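Local coordinates for Lmo2241 protein (Listeria monocytogenes, PDB 4HAM) that probably binds DNA as a GntR-family transcriptional regulator, with a winged helix-turn-helix domain joined to a helical region in a two-chain assembly, at residues 21-26 / 60-65; 43-46 / 51-54; 67-72 / 77-82. All coordinates share one frame; numbering follows the deposited sequence.

In the fold
The three contacts lie in the winged helix-turn-helix domain and describe three of its joints. Contact 1 packs helix 15-29 on the end of helix 52-64; contact 2 holds the start of that same helix against helix 41-48. The centres of contacts 1 and 2 are about 15 Å apart. Contact 3 is the wing hairpin, centred about 10 Å from contact 1 and directly touching it: Leu62 O lies 2.8 Å from Val67 N, a probable hydrogen bond, and Leu62 also packs on Ile68. Contacts 2 and 3 are about 19 Å apart between centres and do not touch. Contacts 1 and 3 both meet the second subunit, whereas the sulfate sits at contact 2.

Contact 1: residues 21-26 / 60-65; sequences QKIKEQ and QELERQ
Helix 15-29 meets the C-terminal end of helix 52-64 in a buried helix-helix contact inside the winged helix-turn-helix domain, where helix 52-64 is probably the recognition helix, as in other GntR regulators. One apolar pair and one polar pair carry it. Leu62 reaches across with both methyls toward the branch point of Ile23, and CD1 lies 3.9 Å from Ile23 CB. The two side chains cross at about a right angle. Ile23 has CG2 anti to its own backbone N, facing the leucine methyls, while the outer end of the side chain leads off from helix 52-64. Val20 also packs on Leu62.

Beside this apolar patch, Lys24 donates from NZ to Gln65 OE1 over 2.7 Å, in the plane of the amide and on a lone pair. The lysine chain leaves its helix extended and bends at chi3 (-67°), which turns its end toward the glutamine. Lys24 was modelled in two conformers; in this one the same NZ also forms a salt bridge with Asp104 of the second subunit, and so probably links the domain to the neighbouring chain. Gln21 NE2 also bonds to that aspartate.

The amide of Gln65 is gripped at both ends, which should fix its rotation. A water bridges its NE2, at 3.0 Å, to Gln21 OE1, at 2.7 Å from the water. NE2 also donates to Glu61 OE2 at 2.8 Å, nearly straight at 168° and close to the amide plane, using the anti lone pair of that carboxylate oxygen.

Contact 2: residues 43-46 / 51-54; sequences EFAS and NPNT. With SO4 (sulfate ion), chain C.
The methyl of Ala45 points toward Pro52, with Ala45 CB 3.6 Å from Pro52 CA, and the two CA atoms are only 5.0 Å apart. The methyl sits over one face of the proline ring, 4.0 Å from Pro52 CG to Ala45 CB. With nothing beyond CB, the alanine lets helix 41-48 come up close to the first turn of helix 52-64. The alanine is buried, while the proline stays largely at the surface. Val55, further along helix 52-64, also meets Ala45.

Asn51 turns the other way, its side chain setting off away from helix 41-48. Its CG stands anti to the backbone N (chi1 -171°), and the two ends of the amide do separate jobs. Asn51 is the N-cap residue of helix 52-64: its OD1 accepts the capping bond from Asn53 N at 2.9 Å, and that donor comes from above the carbonyl plane, 40° out of it.

Two helices joined by a short connection, the second capped by Asn51, make up the helix-turn-helix of the winged domain, in which helix 52-64 would be the one presented to DNA, as in GntR relatives.

The same OD1 receives a second donor, Asn53 ND2 at 3.0 Å, this time in the carbonyl plane and on a lone pair. Asn53 therefore grips the capping oxygen with both backbone and side chain, which helps hold the Asn51 amide in its rotation. The other end of that amide faces outward and can hold an anion, here a sulfate that probably came from the crystallisation liquor: Asn51 ND2 donates to sulfate O4 at 3.0 Å, almost straight at 171°.

Contact 3: residues 67-72 / 77-82; sequences VIITVK and FIANQT
Strands 68-71 and 75-78 pair antiparallel as the beta hairpin that forms the wing of the winged helix-turn-helix domain, and contact 3 takes in the inner part of that hairpin and the chain leaving it. Backbone bonds set the register. Ile69 and Phe77 are a hydrogen-bonded pair: Ile69 N donates to Phe77 O at 2.8 Å, and Phe77 N returns a bond to Ile69 O at 2.9 Å. One residue past the strand, Ala79 N donates to Val67 O at 2.9 Å and carries the pairing on. Between these bonds Ile68 and Ile78 face each other as a non-hydrogen-bonded pair, where a CA-H...O contact joins Ile68 CA to Phe77 O at 3.2 Å.

Apolar contacts fall on two faces. On the buried one, toward helix 52-64, the isoleucines diverge at their bases, but the end of Ile78, CD1, reaches the CG2 branch of Ile68 at 3.9 Å; Tyr59 covers Ile68, and Val27 of helix 15-29 covers Ile78. The other face, with Ile69 and Phe77, is more open. Ile69 CG2, set between its backbone N and carbonyl carbon, lies 4.0 Å from Phe77 CB. The phenylalanine ring swings toward the hairpin tip, where Val71 CG2 approaches CE2 of Phe77 to 4.1 Å at a slant.

Polar side-chain bonds gather beyond the strands, at Gln81. Its OE1 bonds to Lys84 and to a glycerol probably from the crystallisation liquor, and its NE2 to Tyr107 OH of the second subunit, whose tyrosine also packs on Val67. The chain bends at chi2 (-65°), curling the amide back over its own backbone, and Gln81 NE2 donates to Ala79 O at 3.2 Å from well above the carbonyl plane.

Contact 1: residues 21-26 / 60-65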
ATOM      1  N   GLN A  21       1.616   9.831   9.048  1.00 19.83           N
ATOM      2  CA  GLN A  21       2.344   9.952   7.780  1.00 19.48           C
ATOM      3  C   GLN A  21       2.843  11.370   7.522  1.00 21.35           C
ATOM      4  O   GLN A  21       3.896  11.552   6.923  1.00 23.70           O
ATOM      5  CB  GLN A  21       1.513   9.433   6.595  1.00 18.64           C
ATOM      6  CG  GLN A  21       1.212   7.919   6.650  1.00 25.76           C
ATOM      7  CD  GLN A  21       2.463   7.067   6.458  1.00 30.01           C
ATOM      8  OE1 GLN A  21       3.125   6.683   7.425  1.00 26.46           O
ATOM      9  NE2 GLN A  21       2.801   6.790   5.206  1.00 28.26           N
ATOM     10  N   LYS A  22       2.101  12.377   7.983  1.00 18.39           N
ATOM     11  CA  LYS A  22       2.547  13.757   7.830  1.00 19.13           C
ATOM     12  C   LYS A  22       3.765  14.064   8.709  1.00 21.50           C
ATOM     13  O   LYS A  22       4.703  14.731   8.268  1.00 19.94           O
ATOM     14  CB  LYS A  22       1.408  14.726   8.136  1.00 18.46           C
ATOM     15  CG  LYS A  22       0.378  14.791   7.027  1.00 22.76           C
ATOM     16  CD  LYS A  22       0.883  15.636   5.845  1.00 27.23           C
ATOM     17  CE  LYS A  22      -0.196  15.762   4.783  1.00 30.07           C
ATOM     18  NZ  LYS A  22       0.188  16.675   3.665  1.00 26.94           N
ATOM     19  N   ILE A  23       3.751  13.562   9.938  1.00 19.07           N
ATOM     20  CA  ILE A  23       4.895  13.718  10.827  1.00 16.61           C
ATOM     21  C   ILE A  23       6.131  13.042  10.238  1.00 17.99           C
ATOM     22  O   ILE A  23       7.216  13.630  10.217  1.00 18.49           O
ATOM     23  CB  ILE A  23       4.607  13.182  12.234  1.00 18.58           C
ATOM     24  CG1 ILE A  23       3.528  14.020  12.911  1.00 23.81           C
ATOM     25  CG2 ILE A  23       5.894  13.183  13.080  1.00 19.16           C
ATOM     26  CD1 ILE A  23       3.879  15.466  12.984  1.00 29.98           C
ATOM     27  N   LYS A  24       5.955  11.816   9.754  0.59 17.03           N
ATOM     28  CA  LYS A  24       7.038  11.084   9.099  0.59 17.44           C
ATOM     29  C   LYS A  24       7.617  11.865   7.907  0.59 18.53           C
ATOM     30  O   LYS A  24       8.838  11.982   7.755  0.59 19.24           O
ATOM     31  CB  LYS A  24       6.522   9.716   8.628  0.59 20.18           C
ATOM     32  CG  LYS A  24       7.601   8.784   8.116  0.59 18.40           C
ATOM     33  CD  LYS A  24       7.038   7.463   7.578  0.59 18.87           C
ATOM     34  CE  LYS A  24       6.422   6.600   8.676  0.59 19.30           C
ATOM     35  NZ  LYS A  24       6.001   5.248   8.182  0.59 22.09           N
ATOM     36  N   GLU A  25       6.732  12.389   7.065  1.00 18.68           N
ATOM     37  CA  GLU A  25       7.131  13.165   5.884  1.00 18.76           C
ATOM     38  C   GLU A  25       7.882  14.436   6.277  1.00 17.26           C
ATOM     39  O   GLU A  25       8.845  14.832   5.623  1.00 20.50           O
ATOM     40  CB  GLU A  25       5.897  13.532   5.036  1.00 18.52           C
ATOM     41  CG  GLU A  25       6.251  14.053   3.639  1.00 22.08           C
ATOM     42  CD  GLU A  25       5.035  14.569   2.878  1.00 25.34           C
ATOM     43  OE1 GLU A  25       3.896  14.397   3.370  1.00 28.67           O
ATOM     44  OE2 GLU A  25       5.223  15.132   1.785  1.00 26.96           O
ATOM     45  N   GLN A  26       7.440  15.082   7.344  1.00 16.26           N
ATOM     46  CA  GLN A  26       8.136  16.281   7.820  1.00 19.50           C
ATOM     47  C   GLN A  26       9.533  15.967   8.340  1.00 20.84           C
ATOM     48  O   GLN A  26      10.448  16.781   8.206  1.00 18.04           O
ATOM     49  CB  GLN A  26       7.322  16.993   8.887  1.00 20.30           C
ATOM     50  CG  GLN A  26       6.133  17.728   8.319  1.00 23.83           C
ATOM     51  CD  GLN A  26       5.357  18.450   9.373  1.00 26.25           C
ATOM     52  OE1 GLN A  26       5.793  18.548  10.524  1.00 26.57           O
ATOM     53  NE2 GLN A  26       4.194  18.956   9.000  1.00 29.57           N
ATOM     54  N   GLN A  60       1.207   7.090  19.517  1.00 20.31           N
ATOM     55  CA  GLN A  60       1.567   5.709  19.867  1.00 23.41           C
ATOM     56  C   GLN A  60       2.147   4.962  18.667  1.00 23.49           C
ATOM     57  O   GLN A  60       3.123   4.209  18.788  1.00 23.63           O
ATOM     58  CB  GLN A  60       0.358   4.941  20.402  1.00 27.51           C
ATOM     59  CG  GLN A  60      -0.070   5.362  21.783  1.00 45.04           C
ATOM     60  CD  GLN A  60      -1.225   4.529  22.313  1.00 57.40           C
ATOM     61  OE1 GLN A  60      -1.470   3.416  21.844  1.00 59.86           O
ATOM     62  NE2 GLN A  60      -1.951   5.073  23.287  1.00 63.59           N
ATOM     63  N   GLU A  61       1.539   5.165  17.506  1.00 21.63           N
ATOM     64  CA  GLU A  61       2.007   4.514  16.288  1.00 21.78           C
ATOM     65  C   GLU A  61       3.358   5.089  15.841  1.00 20.35           C
ATOM     66  O   GLU A  61       4.259   4.346  15.433  1.00 20.83           O
ATOM     67  CB  GLU A  61       0.959   4.620  15.176  1.00 21.80           C
ATOM     68  CG  GLU A  61       1.381   3.973  13.859  1.00 25.18           C
ATOM     69  CD  GLU A  61       1.678   2.479  13.996  1.00 32.26           C
ATOM     70  OE1 GLU A  61       1.085   1.810  14.884  1.00 31.89           O
ATOM     71  OE2 GLU A  61       2.506   1.970  13.206  1.00 31.38           O
ATOM     72  N   LEU A  62       3.507   6.406  15.955  1.00 18.77           N
ATOM     73  CA  LEU A  62       4.791   7.047  15.685  1.00 19.77           C
ATOM     74  C   LEU A  62       5.907   6.536  16.619  1.00 21.62           C
ATOM     75  O   LEU A  62       7.028   6.332  16.182  1.00 22.03           O
ATOM     76  CB  LEU A  62       4.675   8.566  15.793  1.00 16.20           C
ATOM     77  CG  LEU A  62       3.994   9.231  14.595  1.00 16.56           C
ATOM     78  CD1 LEU A  62       3.519  10.630  14.961  1.00 15.88           C
ATOM     79  CD2 LEU A  62       4.973   9.275  13.429  1.00 15.11           C
ATOM     80  N   GLU A  63       5.603   6.333  17.894  1.00 22.01           N
ATOM     81  CA  GLU A  63       6.609   5.805  18.822  1.00 21.07           C
ATOM     82  C   GLU A  63       6.912   4.336  18.537  1.00 25.24           C
ATOM     83  O   GLU A  63       8.053   3.890  18.656  1.00 25.31           O
ATOM     84  CB  GLU A  63       6.173   5.992  20.280  1.00 24.56           C
ATOM     85  CG  GLU A  63       7.269   5.645  21.289  1.00 30.47           C
ATOM     86  CD  GLU A  63       7.222   6.484  22.573  1.00 42.84           C
ATOM     87  OE1 GLU A  63       6.197   7.151  22.836  1.00 50.79           O
ATOM     88  OE2 GLU A  63       8.223   6.480  23.323  1.00 45.00           O
ATOM     89  N   ARG A  64       5.889   3.582  18.154  1.00 23.10           N
ATOM     90  CA  ARG A  64       6.082   2.190  17.778  1.00 26.52           C
ATOM     91  C   ARG A  64       7.066   2.088  16.612  1.00 25.97           C
ATOM     92  O   ARG A  64       7.946   1.223  16.598  1.00 26.60           O
ATOM     93  CB  ARG A  64       4.744   1.570  17.394  1.00 30.05           C
ATOM     94  CG  ARG A  64       4.824   0.139  16.950  1.00 43.16           C
ATOM     95  CD  ARG A  64       3.502  -0.287  16.336  1.00 56.78           C
ATOM     96  NE  ARG A  64       3.548  -1.634  15.778  1.00 67.04           N
ATOM     97  CZ  ARG A  64       2.602  -2.143  14.996  1.00 72.64           C
ATOM     98  NH1 ARG A  64       1.546  -1.407  14.675  1.00 72.18           N
ATOM     99  NH2 ARG A  64       2.711  -3.380  14.529  1.00 75.55           N
ATOM    100  N   GLN A  65       6.919   2.984  15.641  1.00 20.75           N
ATOM    101  CA  GLN A  65       7.765   2.979  14.452  1.00 21.88           C
ATOM    102  C   GLN A  65       9.097   3.657  14.722  1.00 24.64           C
ATOM    103  O   GLN A  65       9.936   3.754  13.827  1.00 27.90           O
ATOM    104  CB  GLN A  65       7.050   3.656  13.268  1.00 19.44           C
ATOM    105  CG  GLN A  65       5.857   2.876  12.744  1.00 20.24           C
ATOM    106  CD  GLN A  65       5.282   3.462  11.461  1.00 21.85           C
ATOM    107  OE1 GLN A  65       6.014   3.950  10.597  1.00 22.68           O
ATOM    108  NE2 GLN A  65       3.968   3.422  11.336  1.00 24.06           N
TER
HETATM  109  O   HOH W   1       2.505   4.567   8.986  1.00 31.24           O

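Contact 2: residues 43-46 / 51-54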
ATOM      1  N   GLU A  43      -1.902  19.601  23.284  1.00 19.17           N
ATOM      2  CA  GLU A  43      -1.614  20.839  22.553  1.00 20.96           C
ATOM      3  C   GLU A  43      -1.906  20.635  21.075  1.00 18.98           C
ATOM      4  O   GLU A  43      -2.497  21.489  20.415  1.00 20.40           O
ATOM      5  CB  GLU A  43      -0.141  21.256  22.734  1.00 21.88           C
ATOM      6  CG  GLU A  43       0.204  21.800  24.111  1.00 32.53           C
ATOM      7  CD  GLU A  43       1.716  21.876  24.377  1.00 42.08           C
ATOM      8  OE1 GLU A  43       2.528  21.292  23.612  1.00 37.78           O
ATOM      9  OE2 GLU A  43       2.101  22.522  25.375  1.00 52.63           O
ATOM     10  N   PHE A  44      -1.494  19.487  20.556  1.00 18.07           N
ATOM     11  CA  PHE A  44      -1.639  19.211  19.136  1.00 16.08           C
ATOM     12  C   PHE A  44      -3.125  19.028  18.791  1.00 18.73           C
ATOM     13  O   PHE A  44      -3.609  19.603  17.816  1.00 17.22           O
ATOM     14  CB  PHE A  44      -0.827  17.977  18.767  1.00 21.98           C
ATOM     15  CG  PHE A  44      -0.668  17.757  17.292  1.00 26.27           C
ATOM     16  CD1 PHE A  44      -0.819  18.792  16.388  1.00 37.56           C
ATOM     17  CD2 PHE A  44      -0.357  16.505  16.809  1.00 32.81           C
ATOM     18  CE1 PHE A  44      -0.664  18.569  15.017  1.00 37.96           C
ATOM     19  CE2 PHE A  44      -0.208  16.278  15.446  1.00 37.45           C
ATOM     20  CZ  PHE A  44      -0.364  17.307  14.554  1.00 30.11           C
ATOM     21  N   ALA A  45      -3.842  18.250  19.601  1.00 19.11           N
ATOM     22  CA  ALA A  45      -5.262  18.009  19.372  1.00 22.07           C
ATOM     23  C   ALA A  45      -6.059  19.315  19.436  1.00 18.30           C
ATOM     24  O   ALA A  45      -7.015  19.524  18.674  1.00 18.43           O
ATOM     25  CB  ALA A  45      -5.811  17.007  20.406  1.00 15.24           C
ATOM     26  N   SER A  46      -5.676  20.170  20.371  1.00 17.44           N
ATOM     27  CA  SER A  46      -6.355  21.437  20.559  1.00 20.41           C
ATOM     28  C   SER A  46      -6.126  22.339  19.345  1.00 21.40           C
ATOM     29  O   SER A  46      -7.039  23.026  18.890  1.00 26.99           O
ATOM     30  CB  SER A  46      -5.829  22.121  21.824  1.00 22.60           C
ATOM     31  OG  SER A  46      -6.502  23.350  22.049  1.00 29.42           O
ATOM     32  N   ASN A  51      -9.986  14.983  17.821  1.00 19.24           N
ATOM     33  CA  ASN A  51     -10.128  14.183  19.029  1.00 21.49           C
ATOM     34  C   ASN A  51      -8.750  13.849  19.655  1.00 21.34           C
ATOM     35  O   ASN A  51      -7.904  13.250  18.999  1.00 20.63           O
ATOM     36  CB  ASN A  51     -10.892  12.910  18.628  1.00 24.41           C
ATOM     37  CG  ASN A  51     -11.319  12.070  19.806  1.00 27.39           C
ATOM     38  OD1 ASN A  51     -10.735  12.137  20.881  1.00 24.32           O
ATOM     39  ND2 ASN A  51     -12.346  11.245  19.596  1.00 29.61           N
ATOM     40  N   PRO A  52      -8.510  14.274  20.912  1.00 21.99           N
ATOM     41  CA  PRO A  52      -7.247  13.959  21.604  1.00 23.48           C
ATOM     42  C   PRO A  52      -6.918  12.461  21.586  1.00 22.86           C
ATOM     43  O   PRO A  52      -5.747  12.087  21.492  1.00 21.88           O
ATOM     44  CB  PRO A  52      -7.516  14.418  23.040  1.00 25.23           C
ATOM     45  CG  PRO A  52      -8.514  15.525  22.879  1.00 26.79           C
ATOM     46  CD  PRO A  52      -9.420  15.050  21.772  1.00 23.97           C
ATOM     47  N   ASN A  53      -7.938  11.615  21.650  1.00 21.96           N
ATOM     48  CA  ASN A  53      -7.710  10.167  21.567  1.00 23.66           C
ATOM     49  C   ASN A  53      -7.175   9.728  20.188  1.00 24.43           C
ATOM     50  O   ASN A  53      -6.398   8.772  20.075  1.00 22.33           O
ATOM     51  CB  ASN A  53      -8.973   9.401  21.952  1.00 27.73           C
ATOM     52  CG  ASN A  53      -9.463   9.753  23.357  1.00 37.04           C
ATOM     53  OD1 ASN A  53      -8.874   9.334  24.350  1.00 35.29           O
ATOM     54  ND2 ASN A  53     -10.544  10.533  23.438  1.00 36.31           N
ATOM     55  N   THR A  54      -7.577  10.442  19.138  1.00 20.38           N
ATOM     56  CA  THR A  54      -7.034  10.202  17.800  1.00 20.22           C
ATOM     57  C   THR A  54      -5.563  10.601  17.711  1.00 21.62           C
ATOM     58  O   THR A  54      -4.737   9.887  17.133  1.00 18.37           O
ATOM     59  CB  THR A  54      -7.855  10.966  16.737  1.00 21.76           C
ATOM     60  OG1 THR A  54      -9.205  10.502  16.784  1.00 24.08           O
ATOM     61  CG2 THR A  54      -7.302  10.740  15.337  1.00 21.29           C
TER
HETATM   62  S   SO4 C 202     -14.397  12.662  16.746  1.00 56.27           S
HETATM   63  O1  SO4 C 202     -15.750  12.358  17.207  1.00 63.54           O
HETATM   64  O2  SO4 C 202     -14.435  13.101  15.352  1.00 59.08           O
HETATM   65  O3  SO4 C 202     -13.841  13.729  17.561  1.00 51.13           O
HETATM   66  O4  SO4 C 202     -13.557  11.462  16.862  1.00 55.79           O

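Contact 3: residues 67-72 / 77-82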
ATOM      1  N   VAL A  67       9.685   6.830  15.302  1.00 22.12           N
ATOM      2  CA  VAL A  67       9.813   8.141  14.691  1.00 20.73           C
ATOM      3  C   VAL A  67       9.938   9.197  15.780  1.00 21.13           C
ATOM      4  O   VAL A  67      10.668  10.173  15.630  1.00 24.98           O
ATOM      5  CB  VAL A  67       8.586   8.456  13.813  1.00 21.74           C
ATOM      6  CG1 VAL A  67       8.745   9.810  13.117  1.00 25.39           C
ATOM      7  CG2 VAL A  67       8.377   7.353  12.785  1.00 22.90           C
ATOM      8  N   ILE A  68       9.198   9.003  16.871  1.00 19.58           N
ATOM      9  CA  ILE A  68       9.236   9.918  18.009  1.00 18.19           C
ATOM     10  C   ILE A  68       9.539   9.154  19.296  1.00 23.50           C
ATOM     11  O   ILE A  68       9.479   7.923  19.330  1.00 19.80           O
ATOM     12  CB  ILE A  68       7.902  10.690  18.184  1.00 22.29           C
ATOM     13  CG1 ILE A  68       6.766   9.742  18.595  1.00 19.22           C
ATOM     14  CG2 ILE A  68       7.536  11.469  16.911  1.00 23.41           C
ATOM     15  CD1 ILE A  68       5.411  10.448  18.810  1.00 18.88           C
ATOM     16  N   ILE A  69       9.870   9.895  20.348  1.00 24.38           N
ATOM     17  CA  ILE A  69      10.161   9.320  21.656  1.00 24.21           C
ATOM     18  C   ILE A  69       9.514  10.194  22.730  1.00 21.65           C
ATOM     19  O   ILE A  69       9.586  11.417  22.674  1.00 21.70           O
ATOM     20  CB  ILE A  69      11.700   9.207  21.894  1.00 26.69           C
ATOM     21  CG1 ILE A  69      12.003   8.585  23.257  1.00 27.93           C
ATOM     22  CG2 ILE A  69      12.388  10.567  21.747  1.00 26.78           C
ATOM     23  CD1 ILE A  69      11.693   7.107  23.335  1.00 32.09           C
ATOM     24  N   THR A  70       8.872   9.566  23.708  0.56 22.32           N
ATOM     25  CA  THR A  70       8.237  10.315  24.786  0.56 23.19           C
ATOM     26  C   THR A  70       9.033  10.170  26.076  0.56 25.64           C
ATOM     27  O   THR A  70       9.356   9.060  26.496  0.56 26.96           O
ATOM     28  CB  THR A  70       6.776   9.860  25.017  0.56 26.62           C
ATOM     29  OG1 THR A  70       6.002  10.146  23.847  0.56 29.64           O
ATOM     30  CG2 THR A  70       6.160  10.590  26.203  0.56 25.48           C
ATOM     31  N   VAL A  71       9.356  11.297  26.697  1.00 23.96           N
ATOM     32  CA  VAL A  71      10.104  11.290  27.941  1.00 21.63           C
ATOM     33  C   VAL A  71       9.208  11.870  29.022  1.00 23.01           C
ATOM     34  O   VAL A  71       8.853  13.050  28.975  1.00 22.63           O
ATOM     35  CB  VAL A  71      11.396  12.118  27.830  1.00 22.69           C
ATOM     36  CG1 VAL A  71      12.173  12.058  29.148  1.00 21.56           C
ATOM     37  CG2 VAL A  71      12.247  11.604  26.676  1.00 25.94           C
ATOM     38  N   LYS A  72       8.860  11.042  30.001  1.00 26.13           N
ATOM     39  CA  LYS A  72       7.867  11.415  31.007  1.00 26.47           C
ATOM     40  C   LYS A  72       8.208  12.719  31.710  1.00 32.13           C
ATOM     41  O   LYS A  72       9.315  12.885  32.242  1.00 24.00           O
ATOM     42  CB  LYS A  72       7.684  10.307  32.031  1.00 32.12           C
ATOM     43  CG  LYS A  72       6.589  10.596  33.060  1.00 37.07           C
ATOM     44  CD  LYS A  72       6.570   9.511  34.113  1.00 43.48           C
ATOM     45  CE  LYS A  72       5.824   9.933  35.362  1.00 49.27           C
ATOM     46  NZ  LYS A  72       6.071   8.958  36.472  1.00 57.59           N
ATOM     47  N   PHE A  77       9.635  14.078  21.529  1.00 21.97           N
ATOM     48  CA  PHE A  77      10.729  14.553  20.683  1.00 20.91           C
ATOM     49  C   PHE A  77      10.855  13.674  19.458  1.00 21.68           C
ATOM     50  O   PHE A  77      10.445  12.514  19.482  1.00 22.19           O
ATOM     51  CB  PHE A  77      12.051  14.504  21.452  1.00 21.29           C
ATOM     52  CG  PHE A  77      12.019  15.253  22.749  1.00 23.66           C
ATOM     53  CD1 PHE A  77      12.326  16.611  22.788  1.00 24.39           C
ATOM     54  CD2 PHE A  77      11.634  14.616  23.921  1.00 23.08           C
ATOM     55  CE1 PHE A  77      12.275  17.315  23.982  1.00 25.16           C
ATOM     56  CE2 PHE A  77      11.586  15.308  25.122  1.00 26.54           C
ATOM     57  CZ  PHE A  77      11.900  16.657  25.157  1.00 25.54           C
ATOM     58  N   ILE A  78      11.437  14.212  18.390  1.00 22.49           N
ATOM     59  CA  ILE A  78      11.774  13.381  17.245  1.00 22.18           C
ATOM     60  C   ILE A  78      12.936  12.453  17.629  1.00 20.99           C
ATOM     61  O   ILE A  78      13.937  12.891  18.191  1.00 20.12           O
ATOM     62  CB  ILE A  78      12.147  14.228  16.011  1.00 24.12           C
ATOM     63  CG1 ILE A  78      10.979  15.140  15.621  1.00 18.96           C
ATOM     64  CG2 ILE A  78      12.566  13.334  14.845  1.00 23.42           C
ATOM     65  CD1 ILE A  78       9.636  14.413  15.408  1.00 21.31           C
ATOM     66  N   ALA A  79      12.793  11.164  17.339  1.00 29.07           N
ATOM     67  CA  ALA A  79      13.777  10.171  17.782  1.00 31.00           C
ATOM     68  C   ALA A  79      15.031  10.176  16.926  1.00 35.26           C
ATOM     69  O   ALA A  79      15.071  10.822  15.881  1.00 38.24           O
ATOM     70  CB  ALA A  79      13.140   8.780  17.789  1.00 30.55           C
ATOM     71  N   ASN A  80      16.060   9.465  17.383  1.00 38.06           N
ATOM     72  CA  ASN A  80      17.309   9.364  16.643  1.00 44.72           C
ATOM     73  C   ASN A  80      17.091   8.985  15.186  1.00 44.19           C
ATOM     74  O   ASN A  80      16.326   8.070  14.874  1.00 43.09           O
ATOM     75  CB  ASN A  80      18.277   8.386  17.324  1.00 49.77           C
ATOM     76  CG  ASN A  80      19.497   8.092  16.473  1.00 58.36           C
ATOM     77  OD1 ASN A  80      19.444   7.264  15.563  1.00 59.65           O
ATOM     78  ND2 ASN A  80      20.606   8.770  16.765  1.00 65.02           N
ATOM     79  N   GLN A  81      17.753   9.719  14.297  1.00 46.90           N
ATOM     80  CA  GLN A  81      17.570   9.553  12.861  1.00 59.27           C
ATOM     81  C   GLN A  81      18.896   9.232  12.186  1.00 67.66           C
ATOM     82  O   GLN A  81      18.926   8.637  11.110  1.00 72.53           O
ATOM     83  CB  GLN A  81      16.976  10.829  12.244  1.00 47.14           C
ATOM     84  CG  GLN A  81      15.567  11.176  12.726  1.00 42.13           C
ATOM     85  CD  GLN A  81      14.549  10.139  12.309  1.00 40.63           C
ATOM     86  OE1 GLN A  81      14.608   9.606  11.197  1.00 45.08           O
ATOM     87  NE2 GLN A  81      13.614   9.838  13.198  1.00 40.63           N
ATOM     88  N   THR A  82      19.990   9.631  12.825  1.00 72.60           N
ATOM     89  CA  THR A  82      21.319   9.523  12.227  1.00 81.42           C
ATOM     90  C   THR A  82      21.774   8.085  11.991  1.00 85.59           C
ATOM     91  O   THR A  82      21.969   7.672  10.849  1.00 91.75           O
ATOM     92  CB  THR A  82      22.386  10.268  13.060  1.00 86.40           C
ATOM     93  OG1 THR A  82      21.921  10.431  14.406  1.00 82.77           O
ATOM     94  CG2 THR A  82      22.673  11.637  12.460  1.00 87.85           C
TER